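Local coordinates for adhesion and penetration protein autotransporter (Haemophilus influenzae, PDB 3SYJ) that probably acts as a serine protease and promotes bacterial adherence to and invasion of host cells, its secreted passenger domain also binding copies of itself, at residues P111-Y116 / G250-R255; K97-N102 / N118-K123. All blocks are in the same frame, centred on the assembly; numbering follows the deposited sequence.

Contact 1: P111-Y116 / G250-R255; sequences PYEDDY and GFQLVR
Arg-255 slides its guanidinium between Tyr-112 and Tyr-116. On one face, CB of Tyr-112 sits over the centre of the group, 3.4 Å from Arg-255 CZ. The opposite face lies flat on the Tyr-116 ring, the two planes 16° apart and their centres separated by 4.2 Å. Farther back, CD of Arg-255 stands over the middle of the same ring, a CH-pi contact of 4.0 Å to the ring centroid. The chain is extended from CG to NE and runs past Tyr-116 in the opposite sense, which carries the guanidinium to the CB end of the tyrosine and leaves the arginine backbone beside the hydroxyl. There Arg-255 N donates to Tyr-116 OH over 2.9 Å in a fairly straight bond, and a water links this hydroxyl with Arg-255 O. At the guanidinium edge, NH1 and NH2 both grip the single backbone oxygen of Glu-113, with NH2 2.7 Å from Glu-113 O and on a lone pair, whereas NH1 is tilted from the carbonyl plane.

The contact lies in the N-terminal protease domain of the S6 family, which has the chymotrypsin-like fold of clan PA. Arg-255 is the N-cap residue of helix 256-266, one residue, Val-254, after strand 249-253, and Tyr-104 adds a cation-pi contact. Between Glu-113 and Tyr-116, the loop passes through Asp-115, the centre of an inverse gamma turn. Asp-115 OD2 is hydrogen-bonded to His-73 ND1 and salt-bridged to Arg-239 NE. Asp-115, His-73 and Ser-218, the active-site serine by similarity, are consistent with a Ser-His-Asp triad.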
loop_
_atom_site.group_PDB
_atom_site.type_symbol
_atom_site.label_atom_id
_atom_site.label_comp_id
_atom_site.label_asym_id
_atom_site.label_seq_id
_atom_site.Cartn_x
_atom_site.Cartn_y
_atom_site.Cartn_z
ATOM N N PRO A 111 -26.579 48.037 -63.577
ATOM C CA PRO A 111 -27.927 48.557 -63.321
ATOM C C PRO A 111 -28.083 49.301 -61.995
ATOM O O PRO A 111 -28.881 50.231 -61.923
ATOM C CB PRO A 111 -28.791 47.285 -63.298
ATOM C CG PRO A 111 -27.952 46.215 -63.924
ATOM C CD PRO A 111 -26.548 46.567 -63.581
ATOM N N TYR A 112 -27.326 48.895 -60.980
ATOM C CA TYR A 112 -27.566 49.307 -59.598
ATOM C C TYR A 112 -27.082 50.711 -59.264
ATOM O O TYR A 112 -26.369 51.335 -60.047
ATOM C CB TYR A 112 -26.993 48.252 -58.644
ATOM C CG TYR A 112 -27.598 46.899 -58.931
ATOM C CD1 TYR A 112 -28.873 46.582 -58.479
ATOM C CD2 TYR A 112 -26.928 45.964 -59.704
ATOM C CE1 TYR A 112 -29.450 45.360 -58.760
ATOM C CE2 TYR A 112 -27.495 44.740 -59.994
ATOM C CZ TYR A 112 -28.760 44.442 -59.519
ATOM O OH TYR A 112 -29.336 43.223 -59.805
ATOM N N GLU A 113 -27.503 51.208 -58.105
ATOM C CA GLU A 113 -27.175 52.559 -57.661
ATOM C C GLU A 113 -25.698 52.689 -57.345
ATOM O O GLU A 113 -25.088 51.752 -56.835
ATOM C CB GLU A 113 -28.000 52.925 -56.431
ATOM C CG GLU A 113 -29.481 52.999 -56.727
ATOM C CD GLU A 113 -29.788 53.982 -57.836
ATOM O OE1 GLU A 113 -29.514 55.192 -57.654
ATOM O OE2 GLU A 113 -30.297 53.539 -58.888
ATOM N N ASP A 114 -25.139 53.864 -57.616
ATOM C CA ASP A 114 -23.688 54.041 -57.587
ATOM C C ASP A 114 -23.097 54.487 -56.241
ATOM O O ASP A 114 -21.932 54.876 -56.177
ATOM C CB ASP A 114 -23.225 54.963 -58.734
ATOM C CG ASP A 114 -23.847 56.354 -58.667
ATOM O OD1 ASP A 114 -24.440 56.692 -57.622
ATOM O OD2 ASP A 114 -23.736 57.110 -59.657
ATOM N N ASP A 115 -23.887 54.431 -55.172
ATOM C CA ASP A 115 -23.339 54.639 -53.832
ATOM C C ASP A 115 -22.817 53.290 -53.334
ATOM O O ASP A 115 -23.433 52.631 -52.488
ATOM C CB ASP A 115 -24.397 55.210 -52.884
ATOM C CG ASP A 115 -23.796 55.842 -51.635
ATOM O OD1 ASP A 115 -22.552 55.900 -51.508
ATOM O OD2 ASP A 115 -24.582 56.290 -50.774
ATOM N N TYR A 116 -21.681 52.879 -53.885
ATOM C CA TYR A 116 -21.153 51.545 -53.655
ATOM C C TYR A 116 -19.743 51.483 -54.204
ATOM O O TYR A 116 -19.507 51.884 -55.340
ATOM C CB TYR A 116 -22.030 50.525 -54.383
ATOM C CG TYR A 116 -21.701 49.076 -54.097
ATOM C CD1 TYR A 116 -22.575 48.284 -53.374
ATOM C CD2 TYR A 116 -20.519 48.499 -54.559
ATOM C CE1 TYR A 116 -22.291 46.957 -53.115
ATOM C CE2 TYR A 116 -20.223 47.167 -54.303
ATOM C CZ TYR A 116 -21.115 46.404 -53.578
ATOM O OH TYR A 116 -20.848 45.085 -53.310
ATOM N N GLY A 250 -32.194 51.417 -44.825
ATOM C CA GLY A 250 -32.089 50.809 -46.140
ATOM C C GLY A 250 -30.694 50.259 -46.373
ATOM O O GLY A 250 -29.704 50.856 -45.944
ATOM N N PHE A 251 -30.619 49.121 -47.056
ATOM C CA PHE A 251 -29.346 48.474 -47.346
ATOM C C PHE A 251 -29.184 48.235 -48.828
ATOM O O PHE A 251 -30.106 47.770 -49.493
ATOM C CB PHE A 251 -29.249 47.135 -46.610
ATOM C CG PHE A 251 -29.218 47.278 -45.127
ATOM C CD1 PHE A 251 -28.017 47.439 -44.466
ATOM C CD2 PHE A 251 -30.395 47.296 -44.393
ATOM C CE1 PHE A 251 -27.982 47.589 -43.102
ATOM C CE2 PHE A 251 -30.372 47.447 -43.022
ATOM C CZ PHE A 251 -29.161 47.596 -42.374
ATOM N N GLN A 252 -28.006 48.553 -49.346
ATOM C CA GLN A 252 -27.646 48.144 -50.695
ATOM C C GLN A 252 -27.067 46.727 -50.644
ATOM O O GLN A 252 -26.064 46.488 -49.968
ATOM C CB GLN A 252 -26.626 49.113 -51.285
ATOM C CG GLN A 252 -27.188 50.492 -51.556
ATOM C CD GLN A 252 -28.273 50.468 -52.601
ATOM O OE1 GLN A 252 -29.438 50.709 -52.302
ATOM N NE2 GLN A 252 -27.901 50.164 -53.834
ATOM N N LEU A 253 -27.707 45.789 -51.337
ATOM C CA LEU A 253 -27.229 44.409 -51.365
ATOM C C LEU A 253 -25.824 44.336 -51.967
ATOM O O LEU A 253 -25.445 45.188 -52.765
ATOM C CB LEU A 253 -28.199 43.513 -52.142
ATOM C CG LEU A 253 -29.632 43.420 -51.598
ATOM C CD1 LEU A 253 -30.462 42.471 -52.449
ATOM C CD2 LEU A 253 -29.662 42.982 -50.143
ATOM N N VAL A 254 -25.043 43.331 -51.575
ATOM C CA VAL A 254 -23.677 43.215 -52.086
ATOM C C VAL A 254 -23.690 42.716 -53.522
ATOM O O VAL A 254 -24.574 41.949 -53.911
ATOM C CB VAL A 254 -22.801 42.289 -51.217
ATOM C CG1 VAL A 254 -22.545 42.930 -49.852
ATOM C CG2 VAL A 254 -23.454 40.917 -51.075
ATOM N N ARG A 255 -22.697 43.141 -54.297
ATOM C CA ARG A 255 -22.674 42.871 -55.731
ATOM C C ARG A 255 -21.532 41.936 -56.143
ATOM O O ARG A 255 -20.431 42.374 -56.448
ATOM C CB ARG A 255 -22.647 44.193 -56.498
ATOM C CG ARG A 255 -23.782 45.114 -56.044
ATOM C CD ARG A 255 -23.788 46.469 -56.730
ATOM N NE ARG A 255 -24.711 47.385 -56.065
ATOM C CZ ARG A 255 -24.675 48.706 -56.193
ATOM N NH1 ARG A 255 -23.769 49.270 -56.972
ATOM N NH2 ARG A 255 -25.540 49.465 -55.540
HETATM O O HOH W 1 -19.209 43.980 -54.882
#

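Contact 2: K97-N102 / N118-K123; sequences KIVKRN and NPRLHK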
loop_
_atom_site.group_PDB
_atom_site.type_symbol
_atom_site.label_atom_id
_atom_site.label_comp_id
_atom_site.label_asym_id
_atom_site.label_seq_id
_atom_site.Cartn_x
_atom_site.Cartn_y
_atom_site.Cartn_z
ATOM N N LYS A 97 -3.724 50.075 -46.622
ATOM C CA LYS A 97 -4.043 51.262 -47.422
ATOM C C LYS A 97 -4.872 50.969 -48.664
ATOM O O LYS A 97 -4.592 50.034 -49.403
ATOM C CB LYS A 97 -2.763 51.973 -47.868
ATOM C CG LYS A 97 -1.865 52.440 -46.741
ATOM C CD LYS A 97 -0.510 52.902 -47.276
ATOM C CE LYS A 97 0.453 53.227 -46.140
ATOM N NZ LYS A 97 1.780 53.678 -46.648
ATOM N N ILE A 98 -5.880 51.799 -48.902
ATOM C CA ILE A 98 -6.655 51.748 -50.132
ATOM C C ILE A 98 -5.816 52.283 -51.298
ATOM O O ILE A 98 -5.296 53.398 -51.233
ATOM C CB ILE A 98 -7.949 52.592 -49.997
ATOM C CG1 ILE A 98 -8.941 51.902 -49.049
ATOM C CG2 ILE A 98 -8.583 52.848 -51.362
ATOM C CD1 ILE A 98 -10.092 52.792 -48.596
ATOM N N VAL A 99 -5.683 51.487 -52.356
ATOM C CA VAL A 99 -4.902 51.883 -53.523
ATOM C C VAL A 99 -5.814 52.128 -54.715
ATOM O O VAL A 99 -5.398 52.692 -55.722
ATOM C CB VAL A 99 -3.852 50.814 -53.895
ATOM C CG1 VAL A 99 -2.927 50.559 -52.714
ATOM C CG2 VAL A 99 -4.525 49.519 -54.331
ATOM N N LYS A 100 -7.061 51.697 -54.595
ATOM C CA LYS A 100 -8.045 51.881 -55.648
ATOM C C LYS A 100 -9.426 51.715 -55.027
ATOM O O LYS A 100 -9.705 50.692 -54.402
ATOM C CB LYS A 100 -7.818 50.853 -56.750
ATOM C CG LYS A 100 -8.768 50.961 -57.917
ATOM C CD LYS A 100 -8.586 52.280 -58.639
ATOM C CE LYS A 100 -9.300 52.257 -59.974
ATOM N NZ LYS A 100 -9.443 53.614 -60.553
ATOM N N ARG A 101 -10.281 52.726 -55.192
ATOM C CA ARG A 101 -11.593 52.756 -54.538
ATOM C C ARG A 101 -12.629 51.895 -55.245
ATOM O O ARG A 101 -13.523 51.341 -54.608
ATOM C CB ARG A 101 -12.116 54.192 -54.438
ATOM C CG ARG A 101 -11.142 55.153 -53.789
ATOM C CD ARG A 101 -11.860 56.307 -53.115
ATOM N NE ARG A 101 -11.153 56.673 -51.897
ATOM C CZ ARG A 101 -11.662 56.588 -50.672
ATOM N NH1 ARG A 101 -12.908 56.183 -50.475
ATOM N NH2 ARG A 101 -10.924 56.941 -49.640
ATOM N N ASN A 102 -12.504 51.791 -56.562
ATOM C CA ASN A 102 -13.482 51.089 -57.379
ATOM C C ASN A 102 -14.903 51.555 -57.080
ATOM O O ASN A 102 -15.768 50.762 -56.719
ATOM C CB ASN A 102 -13.355 49.574 -57.211
ATOM C CG ASN A 102 -12.020 49.039 -57.723
ATOM O OD1 ASN A 102 -11.614 49.331 -58.845
ATOM N ND2 ASN A 102 -11.339 48.255 -56.900
ATOM N N ASN A 118 -15.751 49.031 -54.041
ATOM C CA ASN A 118 -14.997 47.840 -53.647
ATOM C C ASN A 118 -13.494 48.108 -53.591
ATOM O O ASN A 118 -12.751 47.661 -54.462
ATOM C CB ASN A 118 -15.252 46.709 -54.639
ATOM C CG ASN A 118 -16.281 45.720 -54.147
ATOM O OD1 ASN A 118 -16.167 45.189 -53.043
ATOM N ND2 ASN A 118 -17.283 45.448 -54.972
ATOM N N PRO A 119 -13.042 48.842 -52.563
ATOM C CA PRO A 119 -11.639 49.250 -52.448
ATOM C C PRO A 119 -10.662 48.079 -52.449
ATOM O O PRO A 119 -10.934 47.021 -51.874
ATOM C CB PRO A 119 -11.591 49.966 -51.096
ATOM C CG PRO A 119 -12.980 50.440 -50.868
ATOM C CD PRO A 119 -13.871 49.391 -51.480
ATOM N N ARG A 120 -9.528 48.287 -53.112
ATOM C CA ARG A 120 -8.415 47.347 -53.112
ATOM C C ARG A 120 -7.375 47.865 -52.118
ATOM O O ARG A 120 -7.088 49.063 -52.084
ATOM C CB ARG A 120 -7.819 47.259 -54.522
ATOM C CG ARG A 120 -6.689 46.262 -54.706
ATOM C CD ARG A 120 -6.039 46.427 -56.076
ATOM N NE ARG A 120 -5.230 45.268 -56.440
ATOM C CZ ARG A 120 -4.208 45.300 -57.294
ATOM N NH1 ARG A 120 -3.858 46.438 -57.880
ATOM N NH2 ARG A 120 -3.528 44.192 -57.558
ATOM N N LEU A 121 -6.837 46.966 -51.298
ATOM C CA LEU A 121 -5.849 47.313 -50.276
ATOM C C LEU A 121 -4.442 47.025 -50.784
ATOM O O LEU A 121 -4.269 46.260 -51.719
ATOM C CB LEU A 121 -6.118 46.513 -49.005
ATOM C CG LEU A 121 -7.539 46.669 -48.465
ATOM C CD1 LEU A 121 -7.758 45.784 -47.241
ATOM C CD2 LEU A 121 -7.816 48.122 -48.141
ATOM N N HIS A 122 -3.436 47.634 -50.171
ATOM C CA HIS A 122 -2.078 47.492 -50.675
ATOM C C HIS A 122 -1.402 46.193 -50.230
ATOM O O HIS A 122 -0.400 45.790 -50.818
ATOM C CB HIS A 122 -1.220 48.733 -50.364
ATOM C CG HIS A 122 -0.629 48.752 -48.987
ATOM N ND1 HIS A 122 -1.390 48.647 -47.842
ATOM C CD2 HIS A 122 0.654 48.903 -48.572
ATOM C CE1 HIS A 122 -0.603 48.712 -46.785
ATOM N NE2 HIS A 122 0.643 48.865 -47.200
ATOM N N LYS A 123 -1.968 45.532 -49.220
ATOM C CA LYS A 123 -1.432 44.261 -48.733
ATOM C C LYS A 123 -2.524 43.216 -48.531
ATOM O O LYS A 123 -3.670 43.569 -48.258
ATOM C CB LYS A 123 -0.709 44.464 -47.406
ATOM C CG LYS A 123 0.583 45.256 -47.497
ATOM C CD LYS A 123 1.708 44.447 -48.107
ATOM C CE LYS A 123 3.004 45.249 -48.089
ATOM N NZ LYS A 123 4.171 44.452 -48.575
#
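The side chain of Lys-97 climbs over one face of the His-122 imidazole. Its CB is 3.6 Å from His-122 ND1; CG lies above the ring, offset toward the rim, and makes a CH-pi contact of 4.2 Å to the centroid; CD passes NE2 at van der Waals distance. The chain is extended beyond CG, and NZ ends 5.0 Å from His-122 NE2, not in contact with it. CG of Lys-123 covers the opposite face of the imidazole, so the ring is held between two lysine chains. With chi1 at 83°, CG of His-122 lies between its own backbone N and carbonyl carbon, which sets it beside Lys-97 CB. His-122 CB packs closely on Val-99 CG1, the two side chains crossing at about a right angle, while Val-99 CG2 rests against the extended aliphatic part of Arg-120, whose NH1 is hydrogen-bonded to Asn-335 OD1.

On the face carrying Ile-98 and Leu-121, CG1 of Ile-98 reaches both Pro-119 CB, at 3.9 Å, and Leu-121 CD2; Tyr-77 and Ile-68 add to this apolar patch. The backbones are joined by two nearly straight bonds, Val-99 N to Arg-120 O and Arg-120 N to Lys-100 O, and by a weak one from His-122 N to Lys-97 O. Beyond them, Asn-102 ND2 donates to Asn-118 O over 2.9 Å; the acceptor lies in the Asn-102 amide plane, the donor tilted from the Asn-118 carbonyl plane. Asn-102 O accepts from Asn-118 N from above the carbonyl plane. Ile-98 with Leu-121 is a non-hydrogen-bonded antiparallel pair and Lys-100 with Arg-120 a hydrogen-bonded one; the one-residue slip between them is a beta bulge, between strands 96-100 and 120-121 of an antiparallel sheet in the protease domain.

Contacts 1 and 2 lie within the N-terminal S6 protease region, their centres 18 Å apart. Along the chain they interleave: 97-102 comes first, then 111-116, 118-123 and finally 250-255. The loop bearing 111-116 therefore leaves strand 96-100 and returns into strand 120-121, so that contact 2 pairs the two ends of the excursion, while contact 1 fixes its returning limb, just before strand 120-121, to the end of strand 249-253 in the seven-stranded sheet. Helix 256-266, which begins after Arg-255, also packs against Asn-102 and Asn-118. Together the two contacts tie the loop holding the putative triad aspartate to two sheets of the protease domain.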